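Local coordinates for putative exported protein (Bordetella pertussis Tohama I, PDB 2PFZ), which binds pyroglutamic acid as an extracytoplasmic solute receptor, probably delivering it to a tripartite ATP-independent periplasmic (TRAP) transporter, at residues A[139-144]-A[153-158]; A[48-53]-A[62-67]. One frame throughout, in Å; residues are numbered along the deposited sequence.

Contact 1: residues A[139-144]-A[153-158]. With PCA (pyroglutamic acid), chain B.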
ATOM      1  N   LEU A 139       1.729  20.559  10.673  1.00 27.31           N
ATOM      2  CA  LEU A 139       1.665  20.300   9.232  1.00 26.51           C
ATOM      3  C   LEU A 139       0.201  20.044   8.829  1.00 25.73           C
ATOM      4  O   LEU A 139      -0.528  19.434   9.599  1.00 25.39           O
ATOM      5  CB  LEU A 139       2.577  19.106   8.857  1.00 26.85           C
ATOM      6  CG  LEU A 139       4.060  19.408   8.546  1.00 27.22           C
ATOM      7  CD1 LEU A 139       4.857  18.134   8.307  1.00 27.37           C
ATOM      8  CD2 LEU A 139       4.155  20.347   7.328  1.00 27.90           C
ATOM      9  N   LYS A 140      -0.206  20.542   7.656  1.00 25.22           N
ATOM     10  CA  LYS A 140      -1.520  20.265   7.064  1.00 25.56           C
ATOM     11  C   LYS A 140      -1.378  18.967   6.270  1.00 23.60           C
ATOM     12  O   LYS A 140      -1.082  18.985   5.083  1.00 23.77           O
ATOM     13  CB  LYS A 140      -1.975  21.389   6.112  1.00 25.73           C
ATOM     14  CG  LYS A 140      -2.246  22.751   6.765  1.00 28.09           C
ATOM     15  CD  LYS A 140      -2.976  23.693   5.788  1.00 28.24           C
ATOM     16  CE  LYS A 140      -2.015  24.373   4.814  1.00 31.07           C
ATOM     17  NZ  LYS A 140      -2.736  25.177   3.779  1.00 36.19           N
ATOM     18  N   TRP A 141      -1.589  17.848   6.943  1.00 21.72           N
ATOM     19  CA  TRP A 141      -1.135  16.544   6.469  1.00 20.94           C
ATOM     20  C   TRP A 141      -2.241  15.800   5.725  1.00 20.63           C
ATOM     21  O   TRP A 141      -3.380  15.795   6.171  1.00 21.83           O
ATOM     22  CB  TRP A 141      -0.730  15.759   7.701  1.00 22.40           C
ATOM     23  CG  TRP A 141      -0.095  14.419   7.539  1.00 21.16           C
ATOM     24  CD1 TRP A 141      -0.722  13.246   7.222  1.00 24.49           C
ATOM     25  CD2 TRP A 141       1.269  14.079   7.841  1.00 21.23           C
ATOM     26  NE1 TRP A 141       0.186  12.198   7.261  1.00 22.18           N
ATOM     27  CE2 TRP A 141       1.404  12.680   7.661  1.00 22.35           C
ATOM     28  CE3 TRP A 141       2.394  14.827   8.257  1.00 24.01           C
ATOM     29  CZ2 TRP A 141       2.628  12.003   7.847  1.00 23.87           C
ATOM     30  CZ3 TRP A 141       3.630  14.154   8.449  1.00 21.71           C
ATOM     31  CH2 TRP A 141       3.727  12.749   8.249  1.00 22.45           C
ATOM     32  N   ARG A 142      -1.898  15.200   4.598  1.00 19.11           N
ATOM     33  CA  ARG A 142      -2.798  14.309   3.878  1.00 18.78           C
ATOM     34  C   ARG A 142      -2.535  12.859   4.301  1.00 18.41           C
ATOM     35  O   ARG A 142      -1.438  12.316   4.089  1.00 18.47           O
ATOM     36  CB  ARG A 142      -2.627  14.488   2.372  1.00 18.20           C
ATOM     37  CG  ARG A 142      -3.413  13.469   1.495  1.00 18.10           C
ATOM     38  CD  ARG A 142      -2.512  12.288   1.048  1.00 17.21           C
ATOM     39  NE  ARG A 142      -3.226  11.282   0.253  1.00 16.78           N
ATOM     40  CZ  ARG A 142      -2.624  10.271  -0.373  1.00 17.45           C
ATOM     41  NH1 ARG A 142      -1.288  10.148  -0.330  1.00 17.85           N
ATOM     42  NH2 ARG A 142      -3.358   9.393  -1.057  1.00 17.93           N
ATOM     43  N   ALA A 143      -3.544  12.244   4.906  1.00 17.74           N
ATOM     44  CA  ALA A 143      -3.470  10.832   5.243  1.00 16.81           C
ATOM     45  C   ALA A 143      -4.045  10.059   4.074  1.00 16.52           C
ATOM     46  O   ALA A 143      -4.853  10.583   3.315  1.00 15.96           O
ATOM     47  CB  ALA A 143      -4.260  10.531   6.512  1.00 17.28           C
ATOM     48  N   TYR A 144      -3.595   8.817   3.917  1.00 15.63           N
ATOM     49  CA  TYR A 144      -4.198   7.895   2.956  1.00 15.29           C
ATOM     50  C   TYR A 144      -4.731   6.644   3.670  1.00 14.92           C
ATOM     51  O   TYR A 144      -5.240   5.718   3.031  1.00 16.70           O
ATOM     52  CB  TYR A 144      -3.180   7.550   1.845  1.00 14.71           C
ATOM     53  CG  TYR A 144      -1.932   6.784   2.271  1.00 15.01           C
ATOM     54  CD1 TYR A 144      -0.666   7.384   2.212  1.00 14.96           C
ATOM     55  CD2 TYR A 144      -2.015   5.459   2.733  1.00 14.81           C
ATOM     56  CE1 TYR A 144       0.481   6.683   2.596  1.00 15.15           C
ATOM     57  CE2 TYR A 144      -0.875   4.741   3.120  1.00 14.59           C
ATOM     58  CZ  TYR A 144       0.381   5.370   3.039  1.00 15.59           C
ATOM     59  OH  TYR A 144       1.526   4.692   3.390  1.00 15.00           O
ATOM     60  N   GLU A 153      -1.043  12.364  13.849  1.00 23.24           N
ATOM     61  CA  GLU A 153      -1.428  12.828  15.175  1.00 24.27           C
ATOM     62  C   GLU A 153      -0.261  12.692  16.144  1.00 24.35           C
ATOM     63  O   GLU A 153      -0.088  13.524  17.045  1.00 22.94           O
ATOM     64  CB  GLU A 153      -2.634  12.058  15.697  1.00 25.31           C
ATOM     65  CG  GLU A 153      -3.929  12.436  14.985  1.00 28.67           C
ATOM     66  CD  GLU A 153      -5.047  11.450  15.266  1.00 32.02           C
ATOM     67  OE1 GLU A 153      -4.864  10.535  16.102  1.00 35.10           O
ATOM     68  OE2 GLU A 153      -6.121  11.595  14.655  1.00 36.65           O
ATOM     69  N   LEU A 154       0.539  11.644  15.964  1.00 23.77           N
ATOM     70  CA  LEU A 154       1.609  11.378  16.915  1.00 24.39           C
ATOM     71  C   LEU A 154       2.797  12.322  16.733  1.00 24.56           C
ATOM     72  O   LEU A 154       3.603  12.451  17.656  1.00 25.44           O
ATOM     73  CB  LEU A 154       2.037   9.905  16.921  1.00 23.85           C
ATOM     74  CG  LEU A 154       1.021   8.930  17.542  1.00 23.67           C
ATOM     75  CD1 LEU A 154       1.441   7.503  17.247  1.00 23.55           C
ATOM     76  CD2 LEU A 154       0.780   9.150  19.063  1.00 22.82           C
ATOM     77  N   VAL A 155       2.910  12.969  15.570  1.00 23.65           N
ATOM     78  CA  VAL A 155       3.967  13.959  15.359  1.00 24.38           C
ATOM     79  C   VAL A 155       3.451  15.398  15.542  1.00 24.40           C
ATOM     80  O   VAL A 155       4.200  16.360  15.351  1.00 25.20           O
ATOM     81  CB  VAL A 155       4.746  13.794  13.997  1.00 24.16           C
ATOM     82  CG1 VAL A 155       5.482  12.456  13.952  1.00 25.42           C
ATOM     83  CG2 VAL A 155       3.836  13.987  12.759  1.00 24.13           C
ATOM     84  N   GLY A 156       2.179  15.517  15.912  1.00 24.24           N
ATOM     85  CA  GLY A 156       1.513  16.806  16.058  1.00 23.45           C
ATOM     86  C   GLY A 156       1.037  17.432  14.765  1.00 23.52           C
ATOM     87  O   GLY A 156       0.721  18.624  14.737  1.00 23.24           O
ATOM     88  N   ALA A 157       0.985  16.651  13.680  1.00 23.32           N
ATOM     89  CA  ALA A 157       0.401  17.152  12.430  1.00 22.92           C
ATOM     90  C   ALA A 157      -1.124  17.027  12.482  1.00 22.98           C
ATOM     91  O   ALA A 157      -1.680  16.385  13.391  1.00 23.60           O
ATOM     92  CB  ALA A 157       0.962  16.418  11.203  1.00 22.69           C
ATOM     93  N   GLN A 158      -1.800  17.636  11.514  1.00 22.56           N
ATOM     94  CA  GLN A 158      -3.264  17.638  11.506  1.00 22.31           C
ATOM     95  C   GLN A 158      -3.730  16.982  10.218  1.00 21.83           C
ATOM     96  O   GLN A 158      -3.600  17.557   9.134  1.00 21.07           O
ATOM     97  CB  GLN A 158      -3.801  19.061  11.678  1.00 22.67           C
ATOM     98  CG  GLN A 158      -3.485  19.633  13.087  1.00 22.97           C
ATOM     99  CD  GLN A 158      -3.876  21.087  13.259  1.00 22.77           C
ATOM    100  OE1 GLN A 158      -4.249  21.515  14.356  1.00 24.09           O
ATOM    101  NE2 GLN A 158      -3.775  21.859  12.179  1.00 21.26           N
TER
HETATM  102  N   PCA B   1       0.904   5.671  -2.416  1.00 15.94           N
HETATM  103  CA  PCA B   1      -0.479   5.382  -1.990  1.00 16.87           C
HETATM  104  CB  PCA B   1      -0.496   4.459  -0.771  1.00 16.52           C
HETATM  105  CG  PCA B   1       0.956   4.207  -0.413  1.00 15.73           C
HETATM  106  CD  PCA B   1       1.721   4.925  -1.486  1.00 15.83           C
HETATM  107  OE  PCA B   1       2.954   4.857  -1.602  1.00 15.77           O
HETATM  108  C   PCA B   1      -1.090   6.700  -1.572  1.00 17.64           C
HETATM  109  O   PCA B   1      -2.315   6.847  -1.471  1.00 17.85           O
HETATM  110  OXT PCA B   1      -0.330   7.651  -1.327  1.00 17.91           O
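The indole of W141 meets A157 and V155 obliquely, its CE3 lying 3.6 Å from A157 CB and its CZ3 farther from V155 CG2. R142 brings its guanidinium edge-on to the pyroglutamate carboxylate in a two-pronged grip, NH1 to OXT at 2.9 Å and NH2 to O at 2.8 Å, while NE is held by V162 O. Y144 CB lies 3.4 Å above one guanidinium face, offset toward its rim, and one face of the Y144 ring carries PCA CB, 3.8 Å above its centre.

This packing sits in the beta-alpha-beta unit formed by strand 140-143, helix 146-155 and strand 158-161, where the returning chain comes alongside the first strand in parallel. With CG anti to the backbone N (chi1 -174°), W141 brings its benzo ring against A157 and V155 at the helix's C-terminal end, also touching A152. A Schellman motif closes that helix: G156, at positive phi, turns the chain so that A157 CB touches both W141 CE3 and L139 CB (3.9 Å). K140 and Q158 form the parallel bridge, with both side chains on the same face of the sheet; K140 NZ bonds to G174 O.

Two backbone bonds zip the strands: Q158 N donates almost straight to L139 O at 2.9 Å, and W141 N, standing above the carbonyl plane, donates to Q158 O at 3.0 Å.

Contact 2: residues A[48-53]-A[62-67]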
ATOM      1  N   PRO A  48     -11.584   2.744  -0.099  1.00 16.04           N
ATOM      2  CA  PRO A  48     -12.196   2.204   1.115  1.00 16.66           C
ATOM      3  C   PRO A  48     -13.271   1.155   0.863  1.00 16.38           C
ATOM      4  O   PRO A  48     -13.637   0.434   1.811  1.00 16.40           O
ATOM      5  CB  PRO A  48     -12.844   3.436   1.772  1.00 17.15           C
ATOM      6  CG  PRO A  48     -12.141   4.620   1.166  1.00 17.97           C
ATOM      7  CD  PRO A  48     -11.905   4.181  -0.261  1.00 16.52           C
ATOM      8  N   GLU A  49     -13.736   1.063  -0.390  1.00 15.80           N
ATOM      9  CA  GLU A  49     -14.902   0.220  -0.762  1.00 16.24           C
ATOM     10  C   GLU A  49     -14.562  -1.162  -1.311  1.00 15.82           C
ATOM     11  O   GLU A  49     -15.426  -2.050  -1.346  1.00 14.78           O
ATOM     12  CB  GLU A  49     -15.758   0.932  -1.808  1.00 17.84           C
ATOM     13  CG  GLU A  49     -16.304   2.266  -1.378  1.00 19.61           C
ATOM     14  CD  GLU A  49     -16.928   3.047  -2.519  1.00 24.00           C
ATOM     15  OE1 GLU A  49     -16.784   2.646  -3.716  1.00 19.55           O
ATOM     16  OE2 GLU A  49     -17.531   4.104  -2.199  1.00 25.72           O
ATOM     17  N   ILE A  50     -13.315  -1.360  -1.727  1.00 16.16           N
ATOM     18  CA  ILE A  50     -12.996  -2.518  -2.589  1.00 15.87           C
ATOM     19  C   ILE A  50     -13.103  -3.863  -1.835  1.00 17.17           C
ATOM     20  O   ILE A  50     -13.596  -4.867  -2.398  1.00 17.07           O
ATOM     21  CB  ILE A  50     -11.671  -2.319  -3.394  1.00 15.80           C
ATOM     22  CG1 ILE A  50     -11.835  -1.186  -4.427  1.00 15.40           C
ATOM     23  CG2 ILE A  50     -11.244  -3.616  -4.104  1.00 14.57           C
ATOM     24  CD1 ILE A  50     -10.530  -0.699  -5.049  1.00 15.06           C
ATOM     25  N   LYS A  51     -12.719  -3.883  -0.555  1.00 17.66           N
ATOM     26  CA  LYS A  51     -12.744  -5.143   0.190  1.00 19.01           C
ATOM     27  C   LYS A  51     -14.185  -5.613   0.354  1.00 19.07           C
ATOM     28  O   LYS A  51     -14.477  -6.797   0.143  1.00 18.26           O
ATOM     29  CB  LYS A  51     -12.049  -5.055   1.559  1.00 18.87           C
ATOM     30  CG  LYS A  51     -11.909  -6.435   2.307  1.00 18.89           C
ATOM     31  CD  LYS A  51     -11.442  -6.241   3.794  1.00 20.98           C
ATOM     32  CE  LYS A  51     -12.639  -6.471   4.776  1.00 22.81           C
ATOM     33  NZ  LYS A  51     -14.030  -6.169   4.131  1.00 29.26           N
ATOM     34  N   ARG A  52     -15.080  -4.683   0.706  1.00 19.32           N
ATOM     35  CA  ARG A  52     -16.514  -5.001   0.823  1.00 19.99           C
ATOM     36  C   ARG A  52     -17.106  -5.429  -0.526  1.00 19.39           C
ATOM     37  O   ARG A  52     -17.934  -6.344  -0.582  1.00 18.61           O
ATOM     38  CB  ARG A  52     -17.276  -3.800   1.407  1.00 21.11           C
ATOM     39  CG  ARG A  52     -18.764  -4.010   1.689  1.00 25.73           C
ATOM     40  CD  ARG A  52     -19.649  -3.670   0.469  1.00 32.07           C
ATOM     41  NE  ARG A  52     -19.610  -2.247   0.112  1.00 39.85           N
ATOM     42  CZ  ARG A  52     -19.731  -1.775  -1.126  1.00 38.10           C
ATOM     43  NH1 ARG A  52     -19.889  -2.618  -2.135  1.00 39.93           N
ATOM     44  NH2 ARG A  52     -19.675  -0.461  -1.351  1.00 39.21           N
ATOM     45  N   ALA A  53     -16.666  -4.785  -1.609  1.00 19.45           N
ATOM     46  CA  ALA A  53     -17.115  -5.157  -2.961  1.00 18.75           C
ATOM     47  C   ALA A  53     -16.774  -6.614  -3.306  1.00 19.12           C
ATOM     48  O   ALA A  53     -17.614  -7.335  -3.841  1.00 19.33           O
ATOM     49  CB  ALA A  53     -16.546  -4.199  -3.990  1.00 18.08           C
ATOM     50  N   GLY A  62     -10.324  -7.964  -6.629  1.00 15.77           N
ATOM     51  CA  GLY A  62     -10.142  -6.540  -6.413  1.00 15.14           C
ATOM     52  C   GLY A  62      -8.847  -6.242  -5.683  1.00 15.48           C
ATOM     53  O   GLY A  62      -8.362  -7.073  -4.930  1.00 16.13           O
ATOM     54  N   GLU A  63      -8.304  -5.050  -5.910  1.00 15.11           N
ATOM     55  CA  GLU A  63      -7.051  -4.630  -5.277  1.00 15.17           C
ATOM     56  C   GLU A  63      -7.322  -3.646  -4.130  1.00 15.06           C
ATOM     57  O   GLU A  63      -8.024  -2.617  -4.313  1.00 15.53           O
ATOM     58  CB  GLU A  63      -6.128  -3.975  -6.305  1.00 15.18           C
ATOM     59  CG  GLU A  63      -4.744  -3.737  -5.711  1.00 15.14           C
ATOM     60  CD  GLU A  63      -3.997  -2.604  -6.333  1.00 14.80           C
ATOM     61  OE1 GLU A  63      -4.603  -1.531  -6.632  1.00 15.00           O
ATOM     62  OE2 GLU A  63      -2.772  -2.789  -6.475  1.00 14.81           O
ATOM     63  N   ILE A  64      -6.787  -3.961  -2.953  1.00 14.89           N
ATOM     64  CA  ILE A  64      -6.909  -3.080  -1.797  1.00 14.34           C
ATOM     65  C   ILE A  64      -5.517  -2.669  -1.287  1.00 13.98           C
ATOM     66  O   ILE A  64      -4.517  -3.276  -1.665  1.00 13.88           O
ATOM     67  CB  ILE A  64      -7.675  -3.732  -0.604  1.00 14.55           C
ATOM     68  CG1 ILE A  64      -6.979  -5.018  -0.127  1.00 13.48           C
ATOM     69  CG2 ILE A  64      -9.189  -3.956  -0.916  1.00 13.63           C
ATOM     70  CD1 ILE A  64      -7.202  -5.303   1.345  1.00 10.99           C
ATOM     71  N   LEU A  65      -5.482  -1.630  -0.453  1.00 13.21           N
ATOM     72  CA  LEU A  65      -4.307  -1.247   0.319  1.00 13.04           C
ATOM     73  C   LEU A  65      -4.576  -1.806   1.697  1.00 13.02           C
ATOM     74  O   LEU A  65      -5.568  -1.413   2.336  1.00 12.38           O
ATOM     75  CB  LEU A  65      -4.226   0.275   0.439  1.00 12.81           C
ATOM     76  CG  LEU A  65      -3.112   0.819   1.336  1.00 13.86           C
ATOM     77  CD1 LEU A  65      -1.793   0.633   0.648  1.00 15.19           C
ATOM     78  CD2 LEU A  65      -3.412   2.297   1.680  1.00 14.41           C
ATOM     79  N   LEU A  66      -3.725  -2.714   2.164  1.00 13.28           N
ATOM     80  CA  LEU A  66      -4.033  -3.430   3.418  1.00 13.43           C
ATOM     81  C   LEU A  66      -4.315  -2.469   4.562  1.00 14.21           C
ATOM     82  O   LEU A  66      -5.274  -2.651   5.313  1.00 15.65           O
ATOM     83  CB  LEU A  66      -2.891  -4.373   3.812  1.00 13.73           C
ATOM     84  CG  LEU A  66      -2.603  -5.531   2.855  1.00 12.83           C
ATOM     85  CD1 LEU A  66      -1.310  -6.249   3.197  1.00 14.19           C
ATOM     86  CD2 LEU A  66      -3.783  -6.485   2.853  1.00 16.03           C
ATOM     87  N   THR A  67      -3.460  -1.461   4.716  1.00 14.65           N
ATOM     88  CA  THR A  67      -3.575  -0.526   5.836  1.00 15.19           C
ATOM     89  C   THR A  67      -4.864   0.316   5.861  1.00 15.45           C
ATOM     90  O   THR A  67      -5.174   0.904   6.882  1.00 15.34           O
ATOM     91  CB  THR A  67      -2.309   0.383   6.008  1.00 15.46           C
ATOM     92  OG1 THR A  67      -1.916   0.952   4.749  1.00 15.94           O
ATOM     93  CG2 THR A  67      -1.154  -0.415   6.608  1.00 16.28           C
TER
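I50 lays its side chain across the backbone of G62 and E63, with CD1 3.2 Å from E63 O and CG2 3.9 Å from G62 CA. The contact packs helix 50-55 against strand 61-65, an outer strand of the antiparallel three-stranded sheet 61-65, 207-213 and 111-118, in a periplasmic solute-binding protein of the DctP family. Both I50 branches take part: CG1 stands anti to the carbonyl carbon (chi1 -67°), and both CD1 and CG2 close on E63 O, CG2 at 3.4 Å, while CG2 also reaches G62 CA and I64 CG2. The fit is close at G62, since a CB there would point at the helix and lie only 2.8 Å from I50 CG2.

I64 supplies the second half of the interface through its CG2 branch. That methyl fits against I50 and K51 of the helix, 3.8 Å from I50 CG2, and also approaches the backbone and CB of K51. From there the K51 chain bends at its far end and leads away from the strand, passing L211 of the adjacent strand 207-213 and M111 of strand 111-118 beyond it; its NZ makes a long, weak ion pair with E72.

E63 projects from the strand away from the helix, and its buried carboxylate is held by T7, through OE1 to OG1, with a weak bond from N208 to OE2. On the helix side the contact is made by van der Waals packing alone, down to the I64 CG2 methyl lying 3.5 Å from K51 N.

Both contacts are largely buried, yet contact 1 runs out to the surface at K140 and Q158, whereas every touching residue of contact 2 is buried. They serve different sheets: 139-144 with 153-158 pairs two parallel strands of the six-stranded mixed sheet through main-chain hydrogen bonds, while 48-53 with 62-67 sets a helix on a three-stranded antiparallel sheet by van der Waals contact of isoleucine methyls with each other and with main-chain atoms. Only contact 1 includes residues of the pyroglutamate pocket, R142 and Y144. Their centres are about 23 Å apart, but the segments still meet: Y144 CD2 packs on L65 CD2 at 3.6 Å, where the ends of strands from the two sheets converge near the ligand.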